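Local coordinates for DegV family protein (Streptococcus agalactiae, PDB 3LUP) that probably binds long-chain fatty acids, with elaidic acid held in its pocket, and may act in lipid transport or fatty acid metabolism, at residues T123-G128 with A233-R238; D241-L246 with G275-G280; L8-S13 with N129-A134; N248-A253 with D257-V262; K190-F195 with L214-E219. All blocks are in the same frame, centred on the assembly; numbering follows the deposited sequence.

Contacts 1 and 3 share helix 124-138: its start faces strand 230-236 of the mixed sheet, and its next turns face strand 6-11 of the parallel sheet. Their centres are about 13 Å apart, and their segments alternate along the chain. Contacts 2, 4 and 5 place helices 240-252 and 210-224 on the mixed sheet. The centre of contact 2 is about 10 Å from those of contacts 4 and 5. Contacts 3 and 5 are the farthest pair, about 26 Å between centres. Along the chain, contact 5 falls between the two segments of contact 1, and contact 4 between those of contact 2. Contacts 1 and 2 both touch elaidic acid, where the start of helix 124-138 meets strands 230-236 and 277-283.

Contact 1. Residues T123-G128 with A233-R238; sequences TSAPQG and AIIHSR. With ELA (Elaidic acid), chain B.
T123 OG1 has two polar partners: it donates to Q127 OE1 at 3.0 Å and is also hydrogen-bonded to S13 OG. The bond to Q127 runs nearly in line with the amide C=O, at a C=O...donor angle of 168°. The hydroxyl is thus turned into the protein, while the other branch of T123 faces the lipid. CG2 of T123 lies 3.5 Å from C13 of elaidic acid, beside the tail half of the chain. I235 meets the lipid from the opposing segment, with its CD1 3.7 Å from the terminal carbon C18. The same CD1 lies 3.7 Å from S124 OG. I235 CG2 is also beside this oxygen, so a buried hydroxyl rests against the isoleucine branches. S124 OG stands anti to the backbone N (chi1 180°), which aims it at the strand. Nearby, A125 CB and A233 CB meet methyl to methyl at 3.8 Å. No hydrogen bond crosses between 123-128 and 233-238. The contact is small and buried, and the lipid tail shares its apolar surface. The N-to-C directions of helix 124-128 and strand 233-236 are 134° apart. The strand is held by backbone bonds to strand 277-283 and to strand 259-263. A233 and I235 point toward helix 124-138, whereas I234 packs on helix 240-252.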
# COMPACT_ATOMS: atom_id res chain seq x y z
N THR A 123 -2.20 -0.85 0.35
CA THR A 123 -1.07 -0.27 -0.36
C THR A 123 0.20 -0.88 0.21
O THR A 123 0.12 -1.86 0.94
CB THR A 123 -1.09 1.30 -0.29
OG1 THR A 123 -0.11 1.82 -1.20
CG2 THR A 123 -0.82 1.82 1.12
N SER A 124 1.36 -0.33 -0.13
CA SER A 124 2.62 -0.85 0.39
C SER A 124 2.73 -2.36 0.08
O SER A 124 2.42 -2.77 -1.04
CB SER A 124 2.76 -0.54 1.89
OG SER A 124 3.98 -1.04 2.41
N ALA A 125 3.12 -3.16 1.08
CA ALA A 125 3.56 -4.54 0.87
C ALA A 125 2.45 -5.55 0.52
O ALA A 125 2.68 -6.44 -0.31
CB ALA A 125 4.38 -5.02 2.04
N PRO A 126 1.28 -5.45 1.18
CA PRO A 126 0.15 -6.29 0.76
C PRO A 126 -0.21 -6.10 -0.71
O PRO A 126 -0.52 -7.08 -1.40
CB PRO A 126 -0.98 -5.82 1.67
CG PRO A 126 -0.30 -5.52 2.94
CD PRO A 126 0.98 -4.83 2.49
N GLN A 127 -0.17 -4.85 -1.18
CA GLN A 127 -0.42 -4.54 -2.58
C GLN A 127 0.57 -5.30 -3.47
O GLN A 127 0.17 -5.95 -4.43
CB GLN A 127 -0.29 -3.03 -2.81
CG GLN A 127 -1.21 -2.45 -3.91
CD GLN A 127 -0.83 -1.03 -4.29
OE1 GLN A 127 -0.45 -0.22 -3.44
NE2 GLN A 127 -0.92 -0.72 -5.57
N GLY A 128 1.86 -5.25 -3.11
CA GLY A 128 2.92 -5.83 -3.91
C GLY A 128 2.79 -7.32 -3.91
O GLY A 128 2.98 -7.97 -4.94
N ALA A 233 4.43 -8.25 7.04
CA ALA A 233 5.39 -7.20 6.76
C ALA A 233 5.33 -6.14 7.85
O ALA A 233 4.24 -5.63 8.15
CB ALA A 233 5.10 -6.57 5.39
N ILE A 234 6.47 -5.83 8.46
CA ILE A 234 6.57 -4.65 9.31
C ILE A 234 7.15 -3.54 8.45
O ILE A 234 8.18 -3.71 7.80
CB ILE A 234 7.47 -4.87 10.52
CG1 ILE A 234 7.00 -6.08 11.32
CG2 ILE A 234 7.49 -3.61 11.40
CD1 ILE A 234 8.07 -6.63 12.24
N ILE A 235 6.47 -2.40 8.43
CA ILE A 235 6.83 -1.33 7.52
C ILE A 235 6.98 -0.05 8.32
O ILE A 235 6.18 0.21 9.21
CB ILE A 235 5.76 -1.16 6.42
CG1 ILE A 235 5.26 -2.52 5.93
CG2 ILE A 235 6.31 -0.32 5.26
CD1 ILE A 235 3.76 -2.62 5.80
N HIS A 236 8.01 0.74 8.04
CA HIS A 236 8.26 1.94 8.80
C HIS A 236 8.80 3.08 7.95
O HIS A 236 9.43 2.85 6.91
CB HIS A 236 9.24 1.65 9.94
CG HIS A 236 10.61 1.31 9.46
ND1 HIS A 236 11.62 2.24 9.41
CD2 HIS A 236 11.13 0.16 8.99
CE1 HIS A 236 12.72 1.68 8.94
NE2 HIS A 236 12.45 0.41 8.68
N SER A 237 8.55 4.31 8.39
CA SER A 237 9.16 5.48 7.77
C SER A 237 10.25 6.03 8.69
O SER A 237 10.00 6.93 9.50
CB SER A 237 8.10 6.53 7.42
OG SER A 237 7.36 6.93 8.57
N ARG A 238 11.45 5.47 8.58
CA ARG A 238 12.59 5.83 9.45
C ARG A 238 12.26 5.65 10.94
O ARG A 238 12.42 6.56 11.75
CB ARG A 238 13.09 7.26 9.15
CG ARG A 238 13.57 7.49 7.72
CD ARG A 238 15.05 7.76 7.66
NE ARG A 238 15.50 8.02 6.29
CZ ARG A 238 16.02 9.17 5.86
NH1 ARG A 238 16.16 10.21 6.69
NH2 ARG A 238 16.40 9.29 4.59
CA ELA B . -4.20 11.41 -4.23
C ELA B . -4.61 12.88 -4.34
O ELA B . -4.18 13.77 -3.55
C3 ELA B . -2.70 11.16 -4.44
C4 ELA B . -2.41 9.68 -4.63
C5 ELA B . -1.38 9.14 -3.61
C6 ELA B . -2.06 8.74 -2.29
C7 ELA B . -1.16 8.54 -1.08
C8 ELA B . -2.01 8.20 0.15
C9 ELA B . -1.31 7.21 1.07
C10 ELA B . -1.80 6.92 2.44
C11 ELA B . -0.83 6.41 3.48
C12 ELA B . -1.37 5.19 4.23
C13 ELA B . -0.62 3.91 3.91
C14 ELA B . -0.59 2.93 5.07
C15 ELA B . 0.26 1.70 4.70
C16 ELA B . 0.11 0.52 5.66
C17 ELA B . -0.48 -0.69 4.95
C18 ELA B . 0.12 -2.00 5.44
OXT ELA B . -5.42 13.21 -5.24

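Contact 2. Residues D241-L246 with G275-G280; sequences DKAEQL and GAVAFG. With ELA (Elaidic acid), chain B.
K242 lies slantwise over V277, the lysine chain laid across the valine. K242 CE is 3.8 Å from V277 CG1, and K242 CB lies near V277 CB. The lysine is bent at chi2 and chi3 (-149° and -44°), which carries its end along the strand to the loop before it. There NZ makes a weak hydrogen bond of 3.1 Å to the backbone O of G275. The second valine branch reaches the helix itself. V277 CG2 is anti to its backbone N and sits 4.0 Å from A243 N, with A243 CB slightly farther off at 4.2 Å. V277 also touches I234 of strand 230-236 and L214 of helix 210-224. On the other side of the strand A278 CB points away from the helix and approaches the lipid chain. F279 O is 3.4 Å from C18 of elaidic acid, and G280 CA is close to the same carbon. The F279 ring meets F161 with nearly parallel planes. Chemically the contact is mostly aliphatic. Helix 241-246 is thus joined to the strand chiefly by apolar packing. The K242 side chain also touches E210, and its one polar link across the contact is the weak bond to the G275 carbonyl.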
# COMPACT_ATOMS: atom_id res chain seq x y z
N ASP A 241 13.92 1.38 15.14
CA ASP A 241 13.77 0.86 16.49
C ASP A 241 12.35 0.39 16.81
O ASP A 241 12.19 -0.63 17.48
CB ASP A 241 14.22 1.90 17.51
CG ASP A 241 15.73 1.94 17.66
OD1 ASP A 241 16.41 1.01 17.16
OD2 ASP A 241 16.25 2.90 18.28
N LYS A 242 11.34 1.12 16.33
CA LYS A 242 9.94 0.73 16.55
C LYS A 242 9.62 -0.57 15.79
O LYS A 242 8.83 -1.40 16.27
CB LYS A 242 8.95 1.86 16.17
CG LYS A 242 9.32 3.31 16.62
CD LYS A 242 8.11 4.25 16.95
CE LYS A 242 6.97 4.15 15.92
NZ LYS A 242 5.70 4.97 16.13
N ALA A 243 10.25 -0.76 14.63
CA ALA A 243 10.04 -1.96 13.81
C ALA A 243 10.78 -3.20 14.35
O ALA A 243 10.23 -4.29 14.34
CB ALA A 243 10.43 -1.68 12.35
N GLU A 244 12.01 -3.01 14.82
CA GLU A 244 12.78 -4.10 15.45
C GLU A 244 12.10 -4.54 16.73
O GLU A 244 12.05 -5.73 17.04
CB GLU A 244 14.19 -3.65 15.77
CG GLU A 244 15.09 -3.47 14.56
CD GLU A 244 16.53 -3.12 14.95
OE1 GLU A 244 16.77 -2.73 16.13
OE2 GLU A 244 17.42 -3.22 14.06
N GLN A 245 11.57 -3.58 17.48
CA GLN A 245 10.77 -3.84 18.66
C GLN A 245 9.58 -4.73 18.31
O GLN A 245 9.42 -5.81 18.87
CB GLN A 245 10.29 -2.52 19.27
CG GLN A 245 9.16 -2.65 20.28
CD GLN A 245 9.57 -3.37 21.55
OE1 GLN A 245 10.74 -3.63 21.79
NE2 GLN A 245 8.59 -3.68 22.38
N LEU A 246 8.75 -4.28 17.36
CA LEU A 246 7.59 -5.04 16.95
C LEU A 246 7.99 -6.40 16.40
O LEU A 246 7.31 -7.40 16.65
CB LEU A 246 6.77 -4.27 15.91
CG LEU A 246 5.49 -4.92 15.36
CD1 LEU A 246 4.52 -5.51 16.44
CD2 LEU A 246 4.78 -3.90 14.44
N GLY A 275 8.71 8.67 11.43
CA GLY A 275 8.53 7.96 12.68
C GLY A 275 7.34 6.99 12.72
O GLY A 275 7.05 6.43 13.78
N ALA A 276 6.65 6.79 11.59
CA ALA A 276 5.51 5.86 11.55
C ALA A 276 5.96 4.39 11.53
O ALA A 276 7.04 4.08 11.01
CB ALA A 276 4.64 6.15 10.38
N VAL A 277 5.14 3.51 12.11
CA VAL A 277 5.33 2.05 12.04
C VAL A 277 3.98 1.38 11.76
O VAL A 277 2.94 1.85 12.24
CB VAL A 277 6.02 1.45 13.32
CG1 VAL A 277 5.03 1.26 14.44
CG2 VAL A 277 6.70 0.12 13.02
N ALA A 278 4.01 0.31 10.98
CA ALA A 278 2.79 -0.36 10.53
C ALA A 278 3.06 -1.83 10.35
O ALA A 278 4.22 -2.25 10.29
CB ALA A 278 2.30 0.22 9.23
N PHE A 279 2.01 -2.63 10.25
CA PHE A 279 2.17 -3.95 9.66
C PHE A 279 1.13 -4.15 8.57
O PHE A 279 0.09 -3.48 8.55
CB PHE A 279 2.15 -5.08 10.71
CG PHE A 279 0.79 -5.36 11.31
CD1 PHE A 279 0.46 -4.87 12.57
CD2 PHE A 279 -0.14 -6.11 10.62
CE1 PHE A 279 -0.78 -5.12 13.14
CE2 PHE A 279 -1.38 -6.38 11.17
CZ PHE A 279 -1.71 -5.88 12.44
N GLY A 280 1.42 -5.07 7.65
CA GLY A 280 0.44 -5.53 6.68
C GLY A 280 0.57 -7.03 6.55
O GLY A 280 1.70 -7.55 6.54
CA ELA B . -4.20 11.41 -4.23
C ELA B . -4.61 12.88 -4.34
O ELA B . -4.18 13.77 -3.55
C3 ELA B . -2.70 11.16 -4.44
C4 ELA B . -2.41 9.68 -4.63
C5 ELA B . -1.38 9.14 -3.61
C6 ELA B . -2.06 8.74 -2.29
C7 ELA B . -1.16 8.54 -1.08
C8 ELA B . -2.01 8.20 0.15
C9 ELA B . -1.31 7.21 1.07
C10 ELA B . -1.80 6.92 2.44
C11 ELA B . -0.83 6.41 3.48
C12 ELA B . -1.37 5.19 4.23
C13 ELA B . -0.62 3.91 3.91
C14 ELA B . -0.59 2.93 5.07
C15 ELA B . 0.26 1.70 4.70
C16 ELA B . 0.11 0.52 5.66
C17 ELA B . -0.48 -0.69 4.95
C18 ELA B . 0.12 -2.00 5.44
OXT ELA B . -5.42 13.21 -5.24

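Contact 3. Residues L8-S13 with N129-A134; sequences LITDTS and NLVRNA
L8 packs on V131 and A134 in the apolar part of this buried contact. One leucine methyl does the work: L8 CD2 lies 3.8 Å from V131 CG1 and equally close to V131 CA. It also reaches A134 CB, one turn on, at 3.9 Å, and so rests between the two helix residues. The other valine branch, CG2, faces T10 CB at 4.1 Å. The polar end of T10 is used elsewhere, in a bond from OG1 to L90 O. Hydrogen bonds occur within each segment and none crosses between them. D11 OD1 accepts from S13 OG at 2.7 Å and from S13 N at 3.1 Å, the latter closing an Asx turn after the strand. In the helix, R132 NE donates to N133 OD1 at 3.0 Å, in both the carbonyl plane and the guanidinium plane. R132 also forms a salt bridge with D231. Helix 129-134 runs nearly antiparallel to strand 8-11, at 174°. This is typical of a helix lying on a parallel sheet in an alpha/beta fold.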
# COMPACT_ATOMS: atom_id res chain seq x y z
N LEU A 8 0.40 -7.08 -15.73
CA LEU A 8 0.11 -6.56 -14.42
C LEU A 8 0.50 -5.11 -14.24
O LEU A 8 1.66 -4.73 -14.42
CB LEU A 8 0.69 -7.45 -13.31
CG LEU A 8 -0.45 -8.32 -12.81
CD1 LEU A 8 -0.37 -9.70 -13.43
CD2 LEU A 8 -0.51 -8.39 -11.29
N ILE A 9 -0.49 -4.30 -13.88
CA ILE A 9 -0.23 -2.89 -13.63
C ILE A 9 -0.48 -2.50 -12.17
O ILE A 9 -1.48 -2.91 -11.54
CB ILE A 9 -0.99 -1.93 -14.60
CG1 ILE A 9 -0.61 -2.22 -16.04
CG2 ILE A 9 -0.60 -0.50 -14.35
CD1 ILE A 9 -1.42 -3.30 -16.70
N THR A 10 0.47 -1.73 -11.65
CA THR A 10 0.43 -1.24 -10.29
C THR A 10 1.05 0.15 -10.25
O THR A 10 1.41 0.69 -11.28
CB THR A 10 1.14 -2.20 -9.32
OG1 THR A 10 0.98 -1.72 -7.98
CG2 THR A 10 2.62 -2.34 -9.66
N ASP A 11 1.17 0.71 -9.06
CA ASP A 11 1.79 2.02 -8.91
C ASP A 11 2.93 1.90 -7.92
O ASP A 11 3.10 0.86 -7.30
CB ASP A 11 0.76 3.07 -8.49
CG ASP A 11 -0.07 2.64 -7.28
OD1 ASP A 11 0.53 2.35 -6.21
OD2 ASP A 11 -1.32 2.58 -7.42
N THR A 12 3.71 2.95 -7.78
CA THR A 12 4.91 2.91 -6.96
C THR A 12 4.64 2.87 -5.45
O THR A 12 5.58 2.73 -4.66
CB THR A 12 5.86 4.07 -7.28
OG1 THR A 12 5.19 5.30 -6.99
CG2 THR A 12 6.26 4.05 -8.74
N SER A 13 3.37 2.95 -5.04
CA SER A 13 3.03 2.80 -3.62
C SER A 13 3.04 1.33 -3.19
O SER A 13 3.12 1.03 -2.01
CB SER A 13 1.67 3.44 -3.30
OG SER A 13 0.59 2.54 -3.56
N ASN A 129 2.45 -7.86 -2.75
CA ASN A 129 2.14 -9.29 -2.62
C ASN A 129 1.00 -9.73 -3.52
O ASN A 129 1.06 -10.81 -4.08
CB ASN A 129 1.81 -9.63 -1.17
CG ASN A 129 3.04 -9.61 -0.24
OD1 ASN A 129 2.88 -9.66 0.98
ND2 ASN A 129 4.25 -9.56 -0.82
N LEU A 130 -0.03 -8.90 -3.68
CA LEU A 130 -1.12 -9.21 -4.60
C LEU A 130 -0.64 -9.38 -6.03
O LEU A 130 -1.06 -10.29 -6.74
CB LEU A 130 -2.23 -8.16 -4.55
CG LEU A 130 -3.12 -8.21 -3.30
CD1 LEU A 130 -4.05 -7.00 -3.28
CD2 LEU A 130 -3.89 -9.52 -3.18
N VAL A 131 0.23 -8.47 -6.45
CA VAL A 131 0.83 -8.53 -7.78
C VAL A 131 1.55 -9.86 -7.94
O VAL A 131 1.22 -10.65 -8.83
CB VAL A 131 1.79 -7.34 -7.99
CG1 VAL A 131 2.57 -7.48 -9.29
CG2 VAL A 131 1.02 -6.01 -7.93
N ARG A 132 2.51 -10.12 -7.05
CA ARG A 132 3.21 -11.38 -6.99
C ARG A 132 2.27 -12.60 -7.00
O ARG A 132 2.49 -13.55 -7.75
CB ARG A 132 4.10 -11.39 -5.75
CG ARG A 132 5.13 -12.48 -5.69
CD ARG A 132 4.58 -13.75 -5.07
NE ARG A 132 3.88 -13.48 -3.82
CZ ARG A 132 4.47 -13.33 -2.64
NH1 ARG A 132 3.73 -13.10 -1.56
NH2 ARG A 132 5.79 -13.41 -2.53
N ASN A 133 1.23 -12.59 -6.16
CA ASN A 133 0.26 -13.68 -6.10
C ASN A 133 -0.40 -13.94 -7.45
O ASN A 133 -0.47 -15.08 -7.91
CB ASN A 133 -0.81 -13.45 -5.03
CG ASN A 133 -0.25 -13.53 -3.63
OD1 ASN A 133 0.95 -13.73 -3.45
ND2 ASN A 133 -1.10 -13.34 -2.63
N ALA A 134 -0.87 -12.87 -8.07
CA ALA A 134 -1.55 -12.98 -9.35
C ALA A 134 -0.62 -13.58 -10.39
O ALA A 134 -1.04 -14.33 -11.26
CB ALA A 134 -2.06 -11.62 -9.80

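Contact 4. Residues N248-A253 with D257-V262; sequences NLLAKA and DDLEIV
L250 and L259 close a beta-alpha-beta crossover. Helix 240-252 links strand 230-236 to the parallel neighbouring strand 259-263, and this contact lies where the helix hands over to the second strand. The two leucines are its tight part. Their side chains are set nearly perpendicular to each other. L259 presents both methyls, CD1 reaching L250 CD1 at 3.7 Å. L259 CG is anti to the backbone N (chi1 -161°), which extends the side chain toward the helix. The buried L250 continues inward to A218 and V221 of helix 210-224. L259 also packs on I232, I234 and Y247. The rest of the contact is loose. A251 comes near only through its backbone, with A251 N 4.5 Å from L259 CD2, and D257 is exposed in the assembly. D258 forms a salt bridge with K284. No hydrogen bond joins 248-253 to 257-262. The nearest approach is instead purely aliphatic: L259 CD2 rests on L250 CB at 3.6 Å.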
# COMPACT_ATOMS: atom_id res chain seq x y z
N ASN A 248 10.56 -8.18 17.35
CA ASN A 248 10.85 -9.01 18.52
C ASN A 248 9.59 -9.46 19.23
O ASN A 248 9.48 -10.63 19.57
CB ASN A 248 11.79 -8.28 19.48
CG ASN A 248 13.16 -8.02 18.87
OD1 ASN A 248 13.64 -8.79 18.03
ND2 ASN A 248 13.79 -6.93 19.28
N LEU A 249 8.63 -8.56 19.41
CA LEU A 249 7.33 -8.93 19.96
C LEU A 249 6.68 -10.05 19.17
O LEU A 249 6.06 -10.94 19.75
CB LEU A 249 6.39 -7.72 20.01
CG LEU A 249 6.73 -6.58 20.99
CD1 LEU A 249 5.93 -5.31 20.63
CD2 LEU A 249 6.52 -7.01 22.45
N LEU A 250 6.82 -10.01 17.84
CA LEU A 250 6.28 -11.04 16.96
C LEU A 250 7.17 -12.28 16.89
O LEU A 250 6.69 -13.38 16.65
CB LEU A 250 6.05 -10.46 15.57
CG LEU A 250 4.88 -9.48 15.49
CD1 LEU A 250 4.74 -9.02 14.07
CD2 LEU A 250 3.59 -10.14 15.96
N ALA A 251 8.47 -12.08 17.10
CA ALA A 251 9.41 -13.19 17.18
C ALA A 251 9.07 -14.02 18.41
O ALA A 251 8.94 -15.24 18.33
CB ALA A 251 10.86 -12.67 17.26
N LYS A 252 8.91 -13.34 19.54
CA LYS A 252 8.50 -13.98 20.79
C LYS A 252 7.18 -14.73 20.61
O LYS A 252 7.02 -15.83 21.12
CB LYS A 252 8.40 -12.97 21.95
CG LYS A 252 8.09 -13.63 23.28
CD LYS A 252 8.08 -12.68 24.46
CE LYS A 252 7.86 -13.46 25.75
NZ LYS A 252 8.01 -12.61 26.97
N ALA A 253 6.24 -14.14 19.88
CA ALA A 253 4.91 -14.74 19.77
C ALA A 253 4.89 -16.00 18.87
O ALA A 253 3.87 -16.69 18.79
CB ALA A 253 3.89 -13.70 19.33
N ASP A 257 8.67 -16.42 11.13
CA ASP A 257 8.99 -17.13 9.89
C ASP A 257 8.62 -16.43 8.59
O ASP A 257 9.40 -16.41 7.66
CB ASP A 257 8.46 -18.56 9.92
CG ASP A 257 9.27 -19.44 10.85
OD1 ASP A 257 10.52 -19.46 10.71
OD2 ASP A 257 8.67 -20.09 11.74
N ASP A 258 7.42 -15.86 8.54
CA ASP A 258 7.00 -15.05 7.39
C ASP A 258 6.96 -13.57 7.79
O ASP A 258 5.95 -12.89 7.62
CB ASP A 258 5.64 -15.52 6.87
CG ASP A 258 5.62 -17.01 6.52
OD1 ASP A 258 6.27 -17.41 5.53
OD2 ASP A 258 4.95 -17.77 7.24
N LEU A 259 8.08 -13.09 8.32
CA LEU A 259 8.17 -11.75 8.87
C LEU A 259 9.36 -11.00 8.25
O LEU A 259 10.51 -11.46 8.33
CB LEU A 259 8.31 -11.84 10.38
CG LEU A 259 8.01 -10.66 11.29
CD1 LEU A 259 6.61 -10.14 11.08
CD2 LEU A 259 8.18 -11.13 12.72
N GLU A 260 9.06 -9.87 7.62
CA GLU A 260 10.05 -9.09 6.89
C GLU A 260 9.91 -7.64 7.31
O GLU A 260 8.80 -7.17 7.54
CB GLU A 260 9.81 -9.24 5.39
CG GLU A 260 11.01 -8.83 4.51
CD GLU A 260 10.73 -8.85 2.99
OE1 GLU A 260 9.53 -8.84 2.58
OE2 GLU A 260 11.73 -8.87 2.21
N ILE A 261 11.04 -6.94 7.41
CA ILE A 261 11.02 -5.49 7.66
C ILE A 261 11.33 -4.71 6.37
O ILE A 261 12.34 -4.96 5.69
CB ILE A 261 11.96 -5.04 8.82
CG1 ILE A 261 11.59 -5.75 10.14
CG2 ILE A 261 11.88 -3.53 9.01
CD1 ILE A 261 12.65 -5.68 11.25
N VAL A 262 10.43 -3.79 6.03
CA VAL A 262 10.55 -3.01 4.80
C VAL A 262 10.19 -1.56 5.09
O VAL A 262 9.47 -1.28 6.06
CB VAL A 262 9.64 -3.55 3.67
CG1 VAL A 262 10.06 -4.94 3.27
CG2 VAL A 262 8.15 -3.51 4.05

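Contact 5. Residues K190-F195 with L214-E219; sequences KPVLHF and LKRLAE
V192 and L217 make the main contact, methyl to methyl, with V192 CG1 3.8 Å from L217 CD2. The two side chains run alongside each other, pointing opposite ways. V192 CG1 is anti to the backbone N (chi1 -175°), which places this branch against the leucine. The other branch, CG2, looks toward the aliphatic part of R216, 4.4 Å from its CG. This second touch is long and grazing. No hydrogen bond crosses between 190-195 and 214-219.

The next shell fixes the arginine. R216 NE forms a salt bridge with E205, a residue of the strand beside 192-195. R216 NH1 makes a salt bridge with E219 OE1 at 3.2 Å, although as a hydrogen bond it is weak, with an N-H...O angle of 123°. The charged end is thus paired with E205 on the sheet and, more weakly, with E219 on its own helix, while its CG passes the valine. L217 and V192 both touch F161 as well, which extends the apolar patch to strand 159-163.

Farther along the strand, F195 touches elaidic acid. Strand 192-195 runs between strands 201-205 and 159-163, antiparallel to both. Helix 210-224 packs on the mixed sheet here, and L217 and A218 also meet L246 of helix 240-252.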
# COMPACT_ATOMS: atom_id res chain seq x y z
N LYS A 190 -1.51 7.42 21.75
CA LYS A 190 -0.91 6.71 20.62
C LYS A 190 -1.90 5.71 20.04
O LYS A 190 -1.86 4.52 20.37
CB LYS A 190 0.40 6.02 21.04
CG LYS A 190 1.64 6.93 21.03
CD LYS A 190 2.22 7.06 19.61
CE LYS A 190 3.45 7.97 19.53
NZ LYS A 190 3.39 9.24 20.33
N PRO A 191 -2.83 6.19 19.19
CA PRO A 191 -3.88 5.32 18.65
C PRO A 191 -3.36 4.30 17.65
O PRO A 191 -2.40 4.57 16.92
CB PRO A 191 -4.80 6.29 17.93
CG PRO A 191 -3.89 7.43 17.54
CD PRO A 191 -2.96 7.58 18.69
N VAL A 192 -4.00 3.14 17.63
CA VAL A 192 -3.80 2.13 16.61
C VAL A 192 -4.84 2.37 15.52
O VAL A 192 -6.05 2.47 15.79
CB VAL A 192 -3.94 0.69 17.18
CG1 VAL A 192 -3.60 -0.35 16.13
CG2 VAL A 192 -3.07 0.49 18.40
N LEU A 193 -4.36 2.47 14.28
CA LEU A 193 -5.20 2.74 13.12
C LEU A 193 -5.16 1.54 12.20
O LEU A 193 -4.22 0.75 12.26
CB LEU A 193 -4.69 3.96 12.37
CG LEU A 193 -4.44 5.20 13.24
CD1 LEU A 193 -3.54 6.19 12.55
CD2 LEU A 193 -5.75 5.84 13.62
N HIS A 194 -6.20 1.40 11.39
CA HIS A 194 -6.25 0.32 10.41
C HIS A 194 -7.05 0.69 9.18
O HIS A 194 -7.67 1.75 9.13
CB HIS A 194 -6.76 -0.96 11.06
CG HIS A 194 -8.25 -1.03 11.23
ND1 HIS A 194 -9.01 0.05 11.61
CD2 HIS A 194 -9.11 -2.07 11.09
CE1 HIS A 194 -10.28 -0.32 11.70
NE2 HIS A 194 -10.36 -1.60 11.39
N PHE A 195 -7.01 -0.17 8.17
CA PHE A 195 -7.87 -0.02 6.99
C PHE A 195 -9.26 -0.63 7.17
O PHE A 195 -9.39 -1.80 7.56
CB PHE A 195 -7.21 -0.62 5.77
CG PHE A 195 -6.20 0.29 5.12
CD1 PHE A 195 -6.47 0.88 3.89
CD2 PHE A 195 -4.96 0.53 5.73
CE1 PHE A 195 -5.55 1.71 3.26
CE2 PHE A 195 -4.02 1.38 5.11
CZ PHE A 195 -4.32 1.97 3.87
N LEU A 214 2.75 -0.64 20.59
CA LEU A 214 3.51 -1.64 19.84
C LEU A 214 3.13 -3.03 20.28
O LEU A 214 2.98 -3.92 19.43
CB LEU A 214 5.02 -1.43 19.98
CG LEU A 214 5.59 -0.12 19.44
CD1 LEU A 214 7.05 0.04 19.78
CD2 LEU A 214 5.36 -0.02 17.94
N LYS A 215 2.97 -3.22 21.59
CA LYS A 215 2.57 -4.50 22.16
C LYS A 215 1.19 -4.89 21.63
O LYS A 215 0.98 -6.03 21.20
CB LYS A 215 2.53 -4.44 23.69
CG LYS A 215 3.91 -4.36 24.37
CD LYS A 215 3.89 -4.96 25.78
CE LYS A 215 3.33 -3.98 26.81
NZ LYS A 215 2.63 -4.70 27.92
N ARG A 216 0.28 -3.92 21.64
CA ARG A 216 -1.04 -4.09 21.05
C ARG A 216 -1.00 -4.48 19.55
O ARG A 216 -1.78 -5.31 19.12
CB ARG A 216 -1.89 -2.85 21.29
CG ARG A 216 -3.37 -3.04 21.03
CD ARG A 216 -4.11 -3.83 22.15
NE ARG A 216 -5.37 -4.33 21.59
CZ ARG A 216 -5.53 -5.54 21.04
NH1 ARG A 216 -4.52 -6.40 21.00
NH2 ARG A 216 -6.70 -5.89 20.53
N LEU A 217 -0.09 -3.90 18.77
CA LEU A 217 0.10 -4.32 17.37
C LEU A 217 0.46 -5.81 17.23
O LEU A 217 -0.16 -6.54 16.43
CB LEU A 217 1.17 -3.47 16.68
CG LEU A 217 0.85 -2.05 16.22
CD1 LEU A 217 2.12 -1.43 15.69
CD2 LEU A 217 -0.27 -1.99 15.16
N ALA A 218 1.44 -6.26 18.02
CA ALA A 218 1.82 -7.68 18.05
C ALA A 218 0.65 -8.58 18.41
O ALA A 218 0.46 -9.62 17.79
CB ALA A 218 2.96 -7.91 18.99
N GLU A 219 -0.16 -8.18 19.38
CA GLU A 219 -1.34 -8.97 19.73
C GLU A 219 -2.35 -9.04 18.59
O GLU A 219 -2.97 -10.09 18.35
CB GLU A 219 -2.00 -8.44 21.00
CG GLU A 219 -1.24 -8.80 22.27
CD GLU A 219 -1.59 -7.89 23.45
OE1 GLU A 219 -2.67 -7.26 23.42
OE2 GLU A 219 -0.78 -7.81 24.40